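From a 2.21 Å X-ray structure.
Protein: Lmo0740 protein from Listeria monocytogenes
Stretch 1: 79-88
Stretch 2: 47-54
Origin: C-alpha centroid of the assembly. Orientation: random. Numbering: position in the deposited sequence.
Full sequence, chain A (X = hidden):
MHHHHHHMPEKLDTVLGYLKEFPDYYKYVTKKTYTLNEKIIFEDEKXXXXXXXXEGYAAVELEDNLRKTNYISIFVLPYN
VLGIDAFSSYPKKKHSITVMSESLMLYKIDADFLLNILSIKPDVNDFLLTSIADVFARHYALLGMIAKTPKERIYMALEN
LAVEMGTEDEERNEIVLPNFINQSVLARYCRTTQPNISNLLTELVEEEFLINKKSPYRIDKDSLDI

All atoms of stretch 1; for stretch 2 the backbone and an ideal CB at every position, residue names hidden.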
ATOM      1  N   TYR A  79       9.891 -12.491   5.510  1.00 64.04           N
ATOM      2  CA  TYR A  79      10.691 -11.257   5.346  1.00 65.10           C
ATOM      3  C   TYR A  79       9.904  -9.965   5.223  1.00 64.34           C
ATOM      4  O   TYR A  79      10.506  -8.895   5.083  1.00 60.99           O
ATOM      5  CB  TYR A  79      11.713 -11.393   4.210  1.00 73.23           C
ATOM      6  CG  TYR A  79      12.442 -12.707   4.297  1.00 80.03           C
ATOM      7  CD1 TYR A  79      13.181 -13.016   5.432  1.00 86.98           C
ATOM      8  CD2 TYR A  79      12.348 -13.662   3.289  1.00 83.88           C
ATOM      9  CE1 TYR A  79      13.834 -14.225   5.564  1.00 89.93           C
ATOM     10  CE2 TYR A  79      13.000 -14.880   3.409  1.00 92.02           C
ATOM     11  CZ  TYR A  79      13.743 -15.152   4.552  1.00 94.21           C
ATOM     12  OH  TYR A  79      14.403 -16.353   4.708  1.00103.93           O
ATOM     13  N   ASN A  80       8.578 -10.036   5.312  1.00 58.84           N
ATOM     14  CA  ASN A  80       7.762  -8.836   5.497  1.00 54.88           C
ATOM     15  C   ASN A  80       7.880  -8.212   6.868  1.00 56.07           C
ATOM     16  O   ASN A  80       8.065  -8.907   7.893  1.00 55.51           O
ATOM     17  CB  ASN A  80       6.258  -9.126   5.267  1.00 58.50           C
ATOM     18  CG  ASN A  80       5.917  -9.440   3.821  1.00 54.74           C
ATOM     19  OD1 ASN A  80       4.829  -9.892   3.521  1.00 53.98           O
ATOM     20  ND2 ASN A  80       6.850  -9.228   2.929  1.00 56.77           N
ATOM     21  N   VAL A  81       7.834  -6.884   6.898  1.00 54.38           N
ATOM     22  CA  VAL A  81       7.718  -6.147   8.159  1.00 61.45           C
ATOM     23  C   VAL A  81       6.231  -5.996   8.455  1.00 59.01           C
ATOM     24  O   VAL A  81       5.489  -5.859   7.521  1.00 62.57           O
ATOM     25  CB  VAL A  81       8.349  -4.744   8.070  1.00 62.14           C
ATOM     26  CG1 VAL A  81       8.614  -4.207   9.447  1.00 62.87           C
ATOM     27  CG2 VAL A  81       9.658  -4.802   7.333  1.00 69.44           C
ATOM     28  N   LEU A  82       5.806  -6.052   9.722  1.00 55.35           N
ATOM     29  CA  LEU A  82       4.384  -5.958  10.097  1.00 53.89           C
ATOM     30  C   LEU A  82       4.262  -5.012  11.264  1.00 57.53           C
ATOM     31  O   LEU A  82       5.240  -4.715  12.011  1.00 53.17           O
ATOM     32  CB  LEU A  82       3.772  -7.290  10.552  1.00 56.83           C
ATOM     33  CG  LEU A  82       3.037  -8.286   9.681  1.00 53.97           C
ATOM     34  CD1 LEU A  82       2.621  -9.512  10.450  1.00 53.03           C
ATOM     35  CD2 LEU A  82       1.796  -7.718   9.025  1.00 57.95           C
ATOM     36  N   GLY A  83       3.043  -4.510  11.404  1.00 59.28           N
ATOM     37  CA  GLY A  83       2.717  -3.603  12.479  1.00 62.85           C
ATOM     38  C   GLY A  83       3.116  -2.164  12.222  1.00 59.52           C
ATOM     39  O   GLY A  83       3.174  -1.369  13.169  1.00 61.44           O
ATOM     40  N   ILE A  84       3.418  -1.805  10.977  1.00 61.97           N
ATOM     41  CA  ILE A  84       3.759  -0.382  10.686  1.00 62.71           C
ATOM     42  C   ILE A  84       2.487   0.460  10.776  1.00 60.48           C
ATOM     43  O   ILE A  84       2.516   1.618  11.182  1.00 59.30           O
ATOM     44  CB  ILE A  84       4.396  -0.142   9.310  1.00 63.75           C
ATOM     45  CG1 ILE A  84       5.598  -1.065   9.079  1.00 64.00           C
ATOM     46  CG2 ILE A  84       4.791   1.334   9.169  1.00 66.05           C
ATOM     47  CD1 ILE A  84       6.905  -0.613   9.627  1.00 67.76           C
ATOM     48  N   ASP A  85       1.378  -0.161  10.422  1.00 61.10           N
ATOM     49  CA  ASP A  85       0.038   0.414  10.551  1.00 65.52           C
ATOM     50  C   ASP A  85      -0.254   1.004  11.898  1.00 65.48           C
ATOM     51  O   ASP A  85      -0.998   1.982  12.012  1.00 68.91           O
ATOM     52  CB  ASP A  85      -1.014  -0.654  10.242  1.00 73.18           C
ATOM     53  CG  ASP A  85      -1.012  -1.066   8.792  1.00 75.85           C
ATOM     54  OD1 ASP A  85      -0.506  -0.304   7.934  1.00 84.04           O
ATOM     55  OD2 ASP A  85      -1.537  -2.155   8.492  1.00 86.96           O
ATOM     56  N   ALA A  86       0.349   0.452  12.929  1.00 64.11           N
ATOM     57  CA  ALA A  86       0.104   0.923  14.275  1.00 64.09           C
ATOM     58  C   ALA A  86       0.662   2.294  14.568  1.00 69.89           C
ATOM     59  O   ALA A  86       0.317   2.920  15.581  1.00 71.06           O
ATOM     60  CB  ALA A  86       0.688  -0.076  15.250  1.00 65.75           C
ATOM     61  N   PHE A  87       1.572   2.756  13.715  1.00 66.60           N
ATOM     62  CA  PHE A  87       2.121   4.081  13.852  1.00 64.27           C
ATOM     63  C   PHE A  87       1.269   5.121  13.164  1.00 60.96           C
ATOM     64  O   PHE A  87       1.511   6.296  13.299  1.00 62.07           O
ATOM     65  CB  PHE A  87       3.540   4.101  13.289  1.00 65.78           C
ATOM     66  CG  PHE A  87       4.501   3.336  14.136  1.00 69.41           C
ATOM     67  CD1 PHE A  87       4.558   1.958  14.062  1.00 67.16           C
ATOM     68  CD2 PHE A  87       5.292   4.001  15.064  1.00 72.60           C
ATOM     69  CE1 PHE A  87       5.412   1.242  14.875  1.00 69.24           C
ATOM     70  CE2 PHE A  87       6.158   3.294  15.877  1.00 75.80           C
ATOM     71  CZ  PHE A  87       6.221   1.917  15.782  1.00 73.47           C
ATOM     72  N   SER A  88       0.264   4.695  12.439  1.00 60.94           N
ATOM     73  CA  SER A  88      -0.485   5.619  11.597  1.00 65.30           C
ATOM     74  C   SER A  88      -1.398   6.477  12.429  1.00 68.62           C
ATOM     75  O   SER A  88      -2.042   5.976  13.332  1.00 71.02           O
ATOM     76  CB  SER A  88      -1.374   4.881  10.620  1.00 64.75           C
ATOM     77  OG  SER A  88      -2.551   4.480  11.300  1.00 71.59           O
ATOM     78  N   UNK A  47       5.168   1.507  24.369  1.00110.75           N
ATOM     79  CA  UNK A  47       6.319   1.247  23.521  1.00104.31           C
ATOM     80  C   UNK A  47       5.890   0.208  22.495  1.00 95.68           C
ATOM     81  O   UNK A  47       5.475  -0.892  22.846  1.00 97.78           O
ATOM     82  CB  UNK A  47       7.527   0.775  24.332  1.00104.31           C
ATOM     83  N   UNK A  48       5.965   0.581  21.226  1.00 88.52           N
ATOM     84  CA  UNK A  48       5.447  -0.240  20.150  1.00 83.37           C
ATOM     85  C   UNK A  48       6.600  -0.976  19.461  1.00 78.50           C
ATOM     86  O   UNK A  48       7.763  -0.637  19.644  1.00 77.01           O
ATOM     87  CB  UNK A  48       4.669   0.614  19.147  1.00 83.37           C
ATOM     88  N   UNK A  49       6.275  -1.980  18.667  1.00 72.05           N
ATOM     89  CA  UNK A  49       7.299  -2.759  17.992  1.00 72.81           C
ATOM     90  C   UNK A  49       6.950  -3.111  16.555  1.00 66.68           C
ATOM     91  O   UNK A  49       5.823  -2.997  16.114  1.00 65.34           O
ATOM     92  CB  UNK A  49       7.563  -4.045  18.778  1.00 72.81           C
ATOM     93  N   UNK A  50       7.975  -3.516  15.837  1.00 64.03           N
ATOM     94  CA  UNK A  50       7.911  -3.934  14.463  1.00 61.34           C
ATOM     95  C   UNK A  50       8.012  -5.470  14.473  1.00 62.63           C
ATOM     96  O   UNK A  50       8.688  -6.020  15.335  1.00 60.77           O
ATOM     97  CB  UNK A  50       9.013  -3.283  13.625  1.00 61.34           C
ATOM     98  N   UNK A  51       7.336  -6.145  13.539  1.00 57.61           N
ATOM     99  CA  UNK A  51       7.326  -7.624  13.488  1.00 55.49           C
ATOM    100  C   UNK A  51       7.899  -8.138  12.182  1.00 53.26           C
ATOM    101  O   UNK A  51       7.470  -7.740  11.142  1.00 55.94           O
ATOM    102  CB  UNK A  51       5.904  -8.160  13.668  1.00 55.49           C
ATOM    103  N   UNK A  52       8.887  -9.016  12.238  1.00 55.63           N
ATOM    104  CA  UNK A  52       9.402  -9.659  11.025  1.00 57.57           C
ATOM    105  C   UNK A  52       9.076 -11.119  10.906  1.00 54.28           C
ATOM    106  O   UNK A  52       9.450 -11.919  11.781  1.00 56.13           O
ATOM    107  CB  UNK A  52      10.922  -9.494  10.958  1.00 57.57           C
ATOM    108  N   UNK A  53       8.462 -11.497   9.800  1.00 53.74           N
ATOM    109  CA  UNK A  53       8.120 -12.897   9.571  1.00 54.80           C
ATOM    110  C   UNK A  53       9.373 -13.558   9.035  1.00 57.16           C
ATOM    111  O   UNK A  53       9.978 -13.066   8.082  1.00 51.53           O
ATOM    112  CB  UNK A  53       6.940 -13.055   8.610  1.00 54.80           C
ATOM    113  N   UNK A  54       9.790 -14.641   9.665  1.00 59.77           N
ATOM    114  CA  UNK A  54      10.971 -15.367   9.176  1.00 64.13           C
ATOM    115  C   UNK A  54      10.548 -16.631   8.467  1.00 56.03           C
ATOM    116  O   UNK A  54      11.223 -17.064   7.553  1.00 62.97           O
ATOM    117  CB  UNK A  54      11.925 -15.703  10.324  1.00 64.13           C
TER

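Position 47 lies before the strand, and its ideal CB has nothing of stretch 1 within 5.5 Å. Stretch 1 sets no requirement there, and almost any residue would serve; the deposited one is A47.

At position 48 CA-to-CB points toward stretch 1, and the ideal CB sits 3.9 Å from F87 CZ. To one side of the ring, 6.1 Å from the ideal CB of position 48, lies A86 O, a backbone acceptor within reach of a long chain. A long chain, aliphatic near its root and perhaps polar at its tip, would suit, though a smaller residue could also rest against the ring. The residue is K48: its CB packs on F87, and its extended chain carries NZ to 3.8 Å from A86 O, too far to count as a hydrogen bond.

Position 49 begins the strand with its CB directed away, so stretch 1 hardly restricts it. S49 is found here, and its backbone O lies at the edge of the F87 ring.

Position 50 points sideways, but its ideal CB is 4.3 Å from V81 CG1 and 5.2 Å from I84 CD1, with the F87 ring not far beyond. These apolar groups invite a branched or flexible aliphatic side chain such as valine, leucine, isoleucine or methionine. I50 fills the site: its CD1 reaches F87 CE1 at 3.6 Å and I84 CD1 at 3.9 Å.

At position 51 the backbone pairs with L82 in both directions, N to L82 O at 3.0 Å and L82 N to O of 51 at 2.8 Å. CA-to-CB points to the same sheet face as L82, with the ideal CB 3.9 Å from L82 CB. Beside it, G83 has no side chain, leaving room for a broad apolar group, aromatic or aliphatic. F51 uses that room: its CD1 lies 4.3 Å from G83 CA, and a CB on G83 would clash with this ring. The positive phi of G83 favours glycine independently.

Position 52 forms the non-hydrogen-bonded pair with V81, and both side chains leave on one sheet face. A large apolar residue could cover V81; a beta-branched one would also fit the strand. F52 places one ring face against V81 CG1, while Y79 O lies at the ring edge.

Position 53 donates its N to N80 O at 3.2 Å, and its O accepts from Y79 N at 2.6 Å. Its CB points sideways, so an aliphatic chain could extend along L82. I53 does so, with CD1 3.8 Å from L82 CD1.

Position 54 points away, its ideal CB 5.3 Å from Y79 CE1. Many residues would do; V54 is beta-branched, as strands commonly favour.

Stretch 2 (47-54) AKSIFFIV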
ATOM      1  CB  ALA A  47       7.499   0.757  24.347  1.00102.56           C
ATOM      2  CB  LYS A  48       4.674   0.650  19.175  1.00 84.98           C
ATOM      3  CG  LYS A  48       3.804   1.662  19.907  1.00 90.15           C
ATOM      4  CD  LYS A  48       2.598   2.102  19.113  1.00 95.44           C
ATOM      5  CE  LYS A  48       1.714   2.997  19.969  1.00105.33           C
ATOM      6  NZ  LYS A  48       0.346   3.059  19.390  1.00106.63           N
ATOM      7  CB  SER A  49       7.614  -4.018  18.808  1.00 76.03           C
ATOM      8  OG  SER A  49       6.467  -4.485  19.491  1.00 78.69           O
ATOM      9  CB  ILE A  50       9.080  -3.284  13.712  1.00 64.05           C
ATOM     10  CG1 ILE A  50       8.969  -1.767  13.793  1.00 70.99           C
ATOM     11  CG2 ILE A  50       9.104  -3.685  12.269  1.00 63.47           C
ATOM     12  CD1 ILE A  50       7.614  -1.239  13.362  1.00 73.73           C
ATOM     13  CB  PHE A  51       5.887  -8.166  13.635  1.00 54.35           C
ATOM     14  CG  PHE A  51       5.223  -7.732  14.889  1.00 55.02           C
ATOM     15  CD1 PHE A  51       4.706  -6.444  15.005  1.00 60.20           C
ATOM     16  CD2 PHE A  51       5.144  -8.567  15.964  1.00 56.04           C
ATOM     17  CE1 PHE A  51       4.140  -6.009  16.202  1.00 61.64           C
ATOM     18  CE2 PHE A  51       4.575  -8.155  17.148  1.00 56.79           C
ATOM     19  CZ  PHE A  51       4.079  -6.875  17.276  1.00 61.95           C
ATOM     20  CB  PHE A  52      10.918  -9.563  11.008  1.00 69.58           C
ATOM     21  CG  PHE A  52      11.402  -8.319  10.408  1.00 77.98           C
ATOM     22  CD1 PHE A  52      11.386  -8.168   9.029  1.00 86.43           C
ATOM     23  CD2 PHE A  52      11.822  -7.275  11.208  1.00 84.99           C
ATOM     24  CE1 PHE A  52      11.810  -6.988   8.450  1.00 95.50           C
ATOM     25  CE2 PHE A  52      12.252  -6.091  10.642  1.00 91.62           C
ATOM     26  CZ  PHE A  52      12.251  -5.946   9.261  1.00 97.55           C
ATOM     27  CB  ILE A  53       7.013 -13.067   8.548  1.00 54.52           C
ATOM     28  CG1 ILE A  53       5.841 -12.139   8.851  1.00 61.91           C
ATOM     29  CG2 ILE A  53       6.633 -14.533   8.407  1.00 54.76           C
ATOM     30  CD1 ILE A  53       5.474 -11.941  10.292  1.00 62.82           C
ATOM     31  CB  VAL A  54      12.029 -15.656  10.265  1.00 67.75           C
ATOM     32  CG1 VAL A  54      12.454 -14.374  10.953  1.00 72.35           C
ATOM     33  CG2 VAL A  54      11.505 -16.642  11.275  1.00 72.97           C
TER
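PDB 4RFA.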